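Local coordinates for MdcA (Pseudomonas aeruginosa, PDB 5VIT), which probably transfers the acyl carrier protein thiol from its acetyl thioester to malonate, as the alpha subunit of malonate decarboxylase, at residues Gly57-Gln62 and Glu223-Arg228; Leu291-Thr296 and Phe312-Gly317. All blocks are in the same frame, centred on the assembly; numbering follows the deposited sequence.

Contact 1: residues Gly57-Gln62 and Glu223-Arg228; sequences GNNQKQ and EPLFTR
Two loops meet here at the pocket that holds a malonate ion, probably from the crystallisation liquor: Asn59 and Gln60 face Glu223, Leu225 and Phe226. Glu223 N donates to Gln60 O at 2.9 Å, nearly straight at 173°. Gln62 NE2 reaches Gln60 O at 3.1 Å from the opposite face of the carbonyl plane. Two N-H groups thus grip one oxygen, and the same NE2 also bonds Asn58 O. The loops follow strands 52-55 and 212-215 of the parallel sheet. Next to the backbone bond, Leu225 CD2 packs on Asn59 CB at 3.7 Å. The CG of Leu225 is anti to its backbone N (chi1 -169°), and CD2 is the branch that meets Asn59. Asn59 ND2 comes to the edge of the Phe226 ring, 3.8 Å from CE2, and also bonds the malonate. Gln60 NE2 lies 3.8 Å from Phe226 CD2, with the amide and ring planes 53° apart. At the other polar atom of this amide, Gln60 OE1 bonds Arg341. Glu223 turns its carboxylate to a salt bridge with Arg550.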
loop_
_atom_site.group_PDB
_atom_site.type_symbol
_atom_site.label_atom_id
_atom_site.label_comp_id
_atom_site.label_asym_id
_atom_site.label_seq_id
_atom_site.Cartn_x
_atom_site.Cartn_y
_atom_site.Cartn_z
ATOM N N GLY A 57 30.070 -27.292 12.321
ATOM C CA GLY A 57 29.795 -26.128 11.545
ATOM C C GLY A 57 28.519 -25.657 12.228
ATOM O O GLY A 57 27.401 -26.129 11.945
ATOM N N ASN A 58 28.708 -24.772 13.195
ATOM C CA ASN A 58 27.627 -23.944 13.683
ATOM C C ASN A 58 27.584 -22.736 12.748
ATOM O O ASN A 58 28.400 -22.648 11.840
ATOM C CB ASN A 58 27.851 -23.576 15.152
ATOM C CG ASN A 58 27.838 -24.808 16.045
ATOM O OD1 ASN A 58 27.478 -25.890 15.585
ATOM N ND2 ASN A 58 28.219 -24.659 17.309
ATOM N N ASN A 59 26.619 -21.844 12.921
ATOM C CA ASN A 59 26.577 -20.654 12.088
ATOM C C ASN A 59 27.862 -19.837 12.198
ATOM O O ASN A 59 28.356 -19.308 11.200
ATOM C CB ASN A 59 25.384 -19.772 12.448
ATOM C CG ASN A 59 24.102 -20.231 11.803
ATOM O OD1 ASN A 59 24.101 -21.073 10.893
ATOM N ND2 ASN A 59 22.993 -19.660 12.255
ATOM N N GLN A 60 28.412 -19.748 13.405
ATOM C CA GLN A 60 29.590 -18.919 13.624
ATOM C C GLN A 60 30.799 -19.752 14.074
ATOM O O GLN A 60 31.821 -19.806 13.386
ATOM C CB GLN A 60 29.247 -17.821 14.634
ATOM C CG GLN A 60 28.142 -16.875 14.130
ATOM C CD GLN A 60 26.873 -16.830 15.015
ATOM O OE1 GLN A 60 26.567 -17.768 15.766
ATOM N NE2 GLN A 60 26.129 -15.722 14.914
ATOM N N LYS A 61 30.665 -20.418 15.214
ATOM C CA LYS A 61 31.702 -21.291 15.754
ATOM C C LYS A 61 32.036 -22.484 14.831
ATOM O O LYS A 61 31.147 -23.253 14.456
ATOM C CB LYS A 61 31.248 -21.802 17.128
ATOM C CG LYS A 61 32.356 -22.298 18.033
ATOM C CD LYS A 61 32.108 -23.697 18.568
ATOM C CE LYS A 61 30.833 -23.805 19.401
ATOM N NZ LYS A 61 31.062 -23.700 20.849
ATOM N N GLN A 62 33.308 -22.647 14.465
ATOM C CA GLN A 62 33.739 -23.840 13.725
ATOM C C GLN A 62 34.747 -24.634 14.555
ATOM O O GLN A 62 35.713 -24.060 15.079
ATOM C CB GLN A 62 34.375 -23.484 12.369
ATOM C CG GLN A 62 33.606 -22.477 11.540
ATOM C CD GLN A 62 32.220 -22.966 11.172
ATOM O OE1 GLN A 62 32.056 -24.082 10.665
ATOM N NE2 GLN A 62 31.208 -22.136 11.438
ATOM N N GLU A 223 33.106 -17.399 12.283
ATOM C CA GLU A 223 32.552 -16.663 11.161
ATOM C C GLU A 223 31.581 -15.579 11.645
ATOM O O GLU A 223 30.644 -15.866 12.389
ATOM C CB GLU A 223 31.844 -17.621 10.203
ATOM C CG GLU A 223 31.235 -16.935 9.000
ATOM C CD GLU A 223 32.293 -16.479 8.015
ATOM O OE1 GLU A 223 33.409 -17.046 8.013
ATOM O OE2 GLU A 223 32.012 -15.551 7.246
ATOM N N PRO A 224 31.797 -14.325 11.230
ATOM C CA PRO A 224 30.835 -13.266 11.598
ATOM C C PRO A 224 29.626 -13.256 10.659
ATOM O O PRO A 224 29.437 -12.314 9.900
ATOM C CB PRO A 224 31.658 -11.980 11.459
ATOM C CG PRO A 224 32.676 -12.310 10.396
ATOM C CD PRO A 224 32.989 -13.793 10.547
ATOM N N LEU A 225 28.799 -14.291 10.740
ATOM C CA LEU A 225 27.823 -14.587 9.694
ATOM C C LEU A 225 26.770 -13.492 9.477
ATOM O O LEU A 225 26.395 -13.196 8.328
ATOM C CB LEU A 225 27.124 -15.916 10.002
ATOM C CG LEU A 225 26.262 -16.475 8.870
ATOM C CD1 LEU A 225 27.138 -16.843 7.644
ATOM C CD2 LEU A 225 25.432 -17.665 9.370
ATOM N N PHE A 226 26.314 -12.885 10.570
ATOM C CA PHE A 226 25.201 -11.943 10.517
ATOM C C PHE A 226 25.632 -10.486 10.515
ATOM O O PHE A 226 24.786 -9.590 10.370
ATOM C CB PHE A 226 24.251 -12.187 11.693
ATOM C CG PHE A 226 23.490 -13.474 11.595
ATOM C CD1 PHE A 226 22.168 -13.475 11.218
ATOM C CD2 PHE A 226 24.113 -14.690 11.878
ATOM C CE1 PHE A 226 21.454 -14.658 11.132
ATOM C CE2 PHE A 226 23.420 -15.887 11.788
ATOM C CZ PHE A 226 22.085 -15.877 11.417
ATOM N N THR A 227 26.932 -10.244 10.667
ATOM C CA THR A 227 27.462 -8.877 10.599
ATOM C C THR A 227 27.296 -8.285 9.193
ATOM O O THR A 227 27.707 -8.876 8.191
ATOM C CB THR A 227 28.968 -8.809 11.019
ATOM O OG1 THR A 227 29.098 -9.219 12.384
ATOM C CG2 THR A 227 29.502 -7.373 10.912
ATOM N N ARG A 228 26.679 -7.112 9.133
ATOM C CA ARG A 228 26.460 -6.448 7.866
ATOM C C ARG A 228 27.125 -5.071 7.891
ATOM O O ARG A 228 26.978 -4.309 8.842
ATOM C CB ARG A 228 24.948 -6.345 7.562
ATOM C CG ARG A 228 24.285 -7.670 7.064
ATOM C CD ARG A 228 24.985 -8.199 5.820
ATOM N NE ARG A 228 24.529 -9.506 5.323
ATOM C CZ ARG A 228 25.042 -10.670 5.721
ATOM N NH1 ARG A 228 25.967 -10.700 6.667
ATOM N NH2 ARG A 228 24.612 -11.812 5.211
#

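Contact 2: residues Leu291-Thr296 and Phe312-Gly317; sequences LNPHPT and FGTELG
With Asn292 CG and Phe312 CG each anti to its own carbonyl carbon (chi1 -72° for Asn292), the side chains cross at about a right angle, amide and ring planes 49° apart. Asn292 OD1 receives a weak, bent bond from Gly313 N at 3.0 Å. The same oxygen accepts from Gln60 NE2, its stronger partner. Asn292 ND2 passes 3.8 Å from Phe312 CD2 and bonds a malonate ion. Asn292 N lies at the edge of the Phe312 ring, in its plane, 3.6 Å from CD2. Arg341, Cys344 and Gln345 of helix 341-350 also touch this ring. Pro293 lies against the other backbone: its CD is 3.3 Å from Gly313 O and its CG 3.6 Å from Glu315 N. Glu315 CB rests 3.6 Å from Pro293 O and also meets the ring of Pro295. The bent Glu315 chain carries its buried carboxylate to Thr227, Gln60 and Phe226 N. Asn292, Pro293 and His294 form an inverse gamma turn, with His294 N bonded to Asn292 O. The touching parts run side by side in nearly one direction, 7° apart, as loops leaving the neighbouring parallel strands 288-290 and 308-310 beside this ion, probably from the crystallisation liquor, which may mark a pocket.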
loop_
_atom_site.group_PDB
_atom_site.type_symbol
_atom_site.label_atom_id
_atom_site.label_comp_id
_atom_site.label_asym_id
_atom_site.label_seq_id
_atom_site.Cartn_x
_atom_site.Cartn_y
_atom_site.Cartn_z
ATOM N N LEU A 291 17.833 -12.632 18.710
ATOM C CA LEU A 291 18.713 -12.147 17.673
ATOM C C LEU A 291 20.157 -12.425 18.016
ATOM O O LEU A 291 20.562 -12.345 19.194
ATOM C CB LEU A 291 18.523 -10.634 17.475
ATOM C CG LEU A 291 18.910 -10.054 16.108
ATOM C CD1 LEU A 291 17.894 -10.464 15.073
ATOM C CD2 LEU A 291 18.986 -8.546 16.172
ATOM N N ASN A 292 20.954 -12.724 17.001
ATOM C CA ASN A 292 22.406 -12.639 17.184
ATOM C C ASN A 292 22.784 -11.208 17.548
ATOM O O ASN A 292 22.010 -10.281 17.295
ATOM C CB ASN A 292 23.132 -13.097 15.931
ATOM C CG ASN A 292 23.033 -14.585 15.738
ATOM O OD1 ASN A 292 23.591 -15.360 16.522
ATOM N ND2 ASN A 292 22.320 -15.001 14.699
ATOM N N PRO A 293 23.947 -11.010 18.180
ATOM C CA PRO A 293 24.153 -9.613 18.570
ATOM C C PRO A 293 24.682 -8.805 17.385
ATOM O O PRO A 293 25.897 -8.571 17.299
ATOM C CB PRO A 293 25.183 -9.708 19.706
ATOM C CG PRO A 293 25.980 -10.963 19.383
ATOM C CD PRO A 293 25.025 -11.907 18.662
ATOM N N HIS A 294 23.774 -8.430 16.475
ATOM C CA HIS A 294 24.126 -7.694 15.262
ATOM C C HIS A 294 24.845 -6.415 15.639
ATOM O O HIS A 294 24.296 -5.614 16.399
ATOM C CB HIS A 294 22.891 -7.308 14.434
ATOM C CG HIS A 294 22.102 -8.462 13.869
ATOM N ND1 HIS A 294 20.942 -8.276 13.182
ATOM C CD2 HIS A 294 22.332 -9.799 13.929
ATOM C CE1 HIS A 294 20.466 -9.466 12.804
ATOM N NE2 HIS A 294 21.286 -10.387 13.232
ATOM N N PRO A 295 26.047 -6.190 15.087
ATOM C CA PRO A 295 26.633 -4.860 15.302
ATOM C C PRO A 295 25.675 -3.733 14.841
ATOM O O PRO A 295 25.674 -2.640 15.410
ATOM C CB PRO A 295 27.924 -4.911 14.470
ATOM C CG PRO A 295 28.329 -6.371 14.539
ATOM C CD PRO A 295 26.994 -7.110 14.423
ATOM N N THR A 296 24.815 -4.028 13.873
ATOM C CA THR A 296 23.901 -3.015 13.348
ATOM C C THR A 296 22.775 -2.655 14.328
ATOM O O THR A 296 22.036 -1.691 14.112
ATOM C CB THR A 296 23.308 -3.483 12.006
ATOM O OG1 THR A 296 22.818 -4.830 12.138
ATOM C CG2 THR A 296 24.399 -3.475 10.947
ATOM N N PHE A 312 21.231 -16.391 19.593
ATOM C CA PHE A 312 21.466 -17.737 19.069
ATOM C C PHE A 312 22.935 -18.087 19.231
ATOM O O PHE A 312 23.301 -19.215 19.597
ATOM C CB PHE A 312 21.078 -17.840 17.585
ATOM C CG PHE A 312 19.687 -17.361 17.281
ATOM C CD1 PHE A 312 18.605 -18.244 17.337
ATOM C CD2 PHE A 312 19.457 -16.033 16.924
ATOM C CE1 PHE A 312 17.327 -17.816 17.051
ATOM C CE2 PHE A 312 18.169 -15.588 16.636
ATOM C CZ PHE A 312 17.107 -16.477 16.702
ATOM N N GLY A 313 23.775 -17.110 18.904
ATOM C CA GLY A 313 25.209 -17.257 18.967
ATOM C C GLY A 313 25.830 -15.894 19.177
ATOM O O GLY A 313 25.211 -15.011 19.792
ATOM N N THR A 314 27.041 -15.707 18.655
ATOM C CA THR A 314 27.700 -14.424 18.789
ATOM C C THR A 314 28.326 -13.969 17.490
ATOM O O THR A 314 28.677 -14.773 16.621
ATOM C CB THR A 314 28.805 -14.432 19.863
ATOM O OG1 THR A 314 29.258 -13.091 20.077
ATOM C CG2 THR A 314 29.976 -15.296 19.428
ATOM N N GLU A 315 28.463 -12.656 17.385
ATOM C CA GLU A 315 29.086 -12.032 16.237
ATOM C C GLU A 315 30.461 -11.526 16.649
ATOM O O GLU A 315 30.574 -10.660 17.522
ATOM C CB GLU A 315 28.197 -10.903 15.708
ATOM C CG GLU A 315 27.035 -11.421 14.895
ATOM C CD GLU A 315 27.514 -12.198 13.683
ATOM O OE1 GLU A 315 28.400 -11.681 12.972
ATOM O OE2 GLU A 315 27.030 -13.325 13.443
ATOM N N LEU A 316 31.493 -12.082 16.020
ATOM C CA LEU A 316 32.875 -11.806 16.386
ATOM C C LEU A 316 33.140 -10.323 16.548
ATOM O O LEU A 316 32.891 -9.532 15.635
ATOM C CB LEU A 316 33.836 -12.389 15.352
ATOM C CG LEU A 316 35.326 -12.286 15.681
ATOM C CD1 LEU A 316 35.600 -12.934 17.026
ATOM C CD2 LEU A 316 36.168 -12.939 14.581
ATOM N N GLY A 317 33.634 -9.969 17.735
ATOM C CA GLY A 317 33.982 -8.604 18.058
ATOM C C GLY A 317 32.957 -7.902 18.915
ATOM O O GLY A 317 33.203 -6.805 19.419
#

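Overall arrangement
From the N terminus, the chain leaves strand 52-55 into 57-62. It returns 161 residues later at 223-228, after strand 212-215, and contact 1 closes that long loop within the parallel sheet region. Contact 2 follows in series and neither nests in nor crosses contact 1. It closes a short loop of 15 residues that holds helix 298-302 and strand 308-310 of the mixed sheet; its two segments follow strands 288-290 and 308-310. The centres of the two contacts are 9 Å apart and they touch directly. The Glu315 carboxylate of contact 2 links into contact 1. Asn59 and Asn292, one from each contact, both bond the same malonate ion, probably from the crystallisation liquor.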